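Local coordinates for protein carboxyl esterase NP (Bacillus subtilis, PDB 4CCW) that hydrolyses carboxylic esters to an alcohol and a carboxylate, as a carboxylesterase of the alpha/beta hydrolase fold, at residues L152-T157 against L238-H243. Numbering follows the deposited sequence.
Sequences LSPAET and LLLGEH
Leu152 lays its CD1 methyl against the flank of Leu239, 4.1 Å from both CB and CD1 of that residue; the two leucines run side by side and point the same way, on the same face of the sheet, where strands 146-152 and 236-241 pair in parallel. One residue on, Ser153 N donates to Leu239 O at 2.9 Å, nearly straight (165° at the hydrogen) and nearly in line with the carbonyl bond. The same oxygen also takes a CA-H...O contact from Leu152 CA at 3.4 Å. Beyond this bridge the 152-157 segment turns away from the strand, and Pro154 brings its CD to two leucines, 3.8 Å from Leu238 CD1 and 4.2 Å from Leu240 CD2, both crossing the proline at about a right angle. With OG anti to its own carbonyl carbon (chi1 -54°), Ser153 OG accepts from a water 2.8 Å away, whose oxygen accepts in turn from Gly241 N, bridging the segments past the direct pairing. OG also hydrogen-bonds the backbone O of His273, the probable proton acceptor of the active site. Strand 236-241 lies between strands 146-152 and 263-268, with Leu239 reaching Ile268 and helix 249-259 packing on Leu238 and Leu240.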
ATOM      1  N   LEU A 152      -5.748   3.045   4.667  1.00 21.80           N
ATOM      2  CA  LEU A 152      -5.563   2.161   5.813  1.00 22.08           C
ATOM      3  C   LEU A 152      -4.191   2.384   6.412  1.00 21.32           C
ATOM      4  O   LEU A 152      -3.195   2.231   5.703  1.00 21.38           O
ATOM      5  CB  LEU A 152      -5.692   0.685   5.383  1.00 22.99           C
ATOM      6  CG  LEU A 152      -7.071   0.041   5.124  1.00 24.84           C
ATOM      7  CD1 LEU A 152      -8.121   0.955   4.511  1.00 24.94           C
ATOM      8  CD2 LEU A 152      -6.923  -1.216   4.273  1.00 25.11           C
ATOM      9  N   SER A 153      -4.125   2.722   7.705  1.00 21.15           N
ATOM     10  CA  SER A 153      -2.827   2.816   8.395  1.00 20.99           C
ATOM     11  C   SER A 153      -1.775   3.546   7.525  1.00 20.70           C
ATOM     12  O   SER A 153      -0.691   3.009   7.282  1.00 20.99           O
ATOM     13  CB  SER A 153      -2.298   1.414   8.711  1.00 21.87           C
ATOM     14  OG  SER A 153      -3.256   0.663   9.439  1.00 22.40           O
ATOM     15  N   PRO A 154      -2.096   4.765   7.043  1.00 20.66           N
ATOM     16  CA  PRO A 154      -1.204   5.410   6.067  1.00 20.39           C
ATOM     17  C   PRO A 154       0.190   5.725   6.603  1.00 19.93           C
ATOM     18  O   PRO A 154       0.328   6.121   7.761  1.00 20.33           O
ATOM     19  CB  PRO A 154      -1.919   6.719   5.748  1.00 20.60           C
ATOM     20  CG  PRO A 154      -2.777   6.996   6.961  1.00 20.79           C
ATOM     21  CD  PRO A 154      -3.243   5.626   7.382  1.00 20.76           C
ATOM     22  N   ALA A 155       1.201   5.609   5.743  1.00 19.72           N
ATOM     23  CA  ALA A 155       2.537   6.064   6.115  1.00 19.56           C
ATOM     24  C   ALA A 155       2.454   7.572   6.263  1.00 19.24           C
ATOM     25  O   ALA A 155       2.040   8.270   5.339  1.00 19.71           O
ATOM     26  CB  ALA A 155       3.560   5.703   5.055  1.00 20.13           C
ATOM     27  N   GLU A 156       2.821   8.059   7.439  1.00 18.79           N
ATOM     28  CA  GLU A 156       2.690   9.475   7.785  1.00 18.81           C
ATOM     29  C   GLU A 156       1.334  10.028   7.354  1.00 19.01           C
ATOM     30  O   GLU A 156       0.330   9.559   7.873  1.00 18.92           O
ATOM     31  CB  GLU A 156       3.925  10.266   7.309  1.00 19.29           C
ATOM     32  CG  GLU A 156       5.127   9.909   8.172  1.00 19.08           C
ATOM     33  CD  GLU A 156       6.233  10.965   8.133  1.00 19.51           C
ATOM     34  OE1 GLU A 156       6.283  11.771   7.186  1.00 19.89           O
ATOM     35  OE2 GLU A 156       7.033  10.984   9.073  1.00 19.55           O
ATOM     36  N   THR A 157       1.302  10.959   6.401  1.00 19.55           N
ATOM     37  CA  THR A 157       0.036  11.515   5.854  1.00 20.22           C
ATOM     38  C   THR A 157      -0.644  12.499   6.820  1.00 20.70           C
ATOM     39  O   THR A 157      -0.754  13.688   6.516  1.00 21.39           O
ATOM     40  CB  THR A 157      -0.937  10.390   5.392  1.00 19.99           C
ATOM     41  OG1 THR A 157      -0.255   9.545   4.454  1.00 20.01           O
ATOM     42  CG2 THR A 157      -2.228  10.978   4.726  1.00 20.44           C
ATOM     43  N   LEU A 238     -11.050   6.397   6.446  1.00 22.92           N
ATOM     44  CA  LEU A 238      -9.776   6.207   7.124  1.00 22.05           C
ATOM     45  C   LEU A 238      -9.919   5.141   8.190  1.00 22.31           C
ATOM     46  O   LEU A 238     -10.677   5.317   9.131  1.00 22.57           O
ATOM     47  CB  LEU A 238      -9.275   7.526   7.738  1.00 21.31           C
ATOM     48  CG  LEU A 238      -8.023   7.439   8.626  1.00 20.68           C
ATOM     49  CD1 LEU A 238      -6.807   7.007   7.792  1.00 20.26           C
ATOM     50  CD2 LEU A 238      -7.731   8.798   9.283  1.00 20.17           C
ATOM     51  N   LEU A 239      -9.219   4.020   8.008  1.00 22.28           N
ATOM     52  CA  LEU A 239      -9.151   2.959   9.005  1.00 22.92           C
ATOM     53  C   LEU A 239      -7.784   2.902   9.643  1.00 22.28           C
ATOM     54  O   LEU A 239      -6.760   2.867   8.944  1.00 22.49           O
ATOM     55  CB  LEU A 239      -9.452   1.589   8.386  1.00 24.26           C
ATOM     56  CG  LEU A 239     -10.790   1.400   7.686  1.00 25.06           C
ATOM     57  CD1 LEU A 239     -10.955  -0.054   7.249  1.00 26.17           C
ATOM     58  CD2 LEU A 239     -11.968   1.828   8.568  1.00 25.84           C
ATOM     59  N   LEU A 240      -7.781   2.886  10.973  1.00 22.26           N
ATOM     60  CA  LEU A 240      -6.566   2.817  11.773  1.00 22.21           C
ATOM     61  C   LEU A 240      -6.752   1.689  12.778  1.00 23.21           C
ATOM     62  O   LEU A 240      -7.883   1.333  13.098  1.00 23.68           O
ATOM     63  CB  LEU A 240      -6.340   4.146  12.503  1.00 21.60           C
ATOM     64  CG  LEU A 240      -6.121   5.380  11.622  1.00 21.08           C
ATOM     65  CD1 LEU A 240      -6.685   6.640  12.275  1.00 20.84           C
ATOM     66  CD2 LEU A 240      -4.623   5.502  11.307  1.00 20.29           C
ATOM     67  N   GLY A 241      -5.652   1.120  13.259  1.00 23.50           N
ATOM     68  CA  GLY A 241      -5.715   0.009  14.224  1.00 24.66           C
ATOM     69  C   GLY A 241      -5.378   0.448  15.640  1.00 25.05           C
ATOM     70  O   GLY A 241      -4.447   1.219  15.842  1.00 24.14           O
ATOM     71  N   GLU A 242      -6.130  -0.043  16.632  1.00 26.46           N
ATOM     72  CA  GLU A 242      -5.882   0.343  18.031  1.00 27.00           C
ATOM     73  C   GLU A 242      -4.447   0.062  18.477  1.00 26.51           C
ATOM     74  O   GLU A 242      -3.895   0.802  19.287  1.00 26.50           O
ATOM     75  CB  GLU A 242      -6.900  -0.303  19.004  1.00 29.17           C
ATOM     76  CG  GLU A 242      -6.770  -1.809  19.176  1.00 30.99           C
ATOM     77  CD  GLU A 242      -7.607  -2.385  20.328  1.00 32.72           C
ATOM     78  OE1 GLU A 242      -7.631  -1.826  21.442  1.00 33.50           O
ATOM     79  OE2 GLU A 242      -8.241  -3.427  20.124  1.00 34.82           O
ATOM     80  N   HIS A 243      -3.852  -0.996  17.923  1.00 25.98           N
ATOM     81  CA  HIS A 243      -2.502  -1.405  18.296  1.00 26.23           C
ATOM     82  C   HIS A 243      -1.434  -0.824  17.390  1.00 24.91           C
ATOM     83  O   HIS A 243      -0.288  -1.273  17.413  1.00 25.23           O
ATOM     84  CB  HIS A 243      -2.441  -2.927  18.422  1.00 27.52           C
ATOM     85  CG  HIS A 243      -3.332  -3.467  19.522  1.00 29.27           C
ATOM     86  ND1 HIS A 243      -4.222  -4.467  19.327  1.00 30.33           N
ATOM     87  CD2 HIS A 243      -3.483  -3.059  20.844  1.00 30.24           C
ATOM     88  CE1 HIS A 243      -4.883  -4.711  20.487  1.00 31.77           C
ATOM     89  NE2 HIS A 243      -4.424  -3.847  21.414  1.00 31.72           N
TER
HETATM   90  O   HOH W   1      -3.414   2.065  11.843  1.00 20.28           O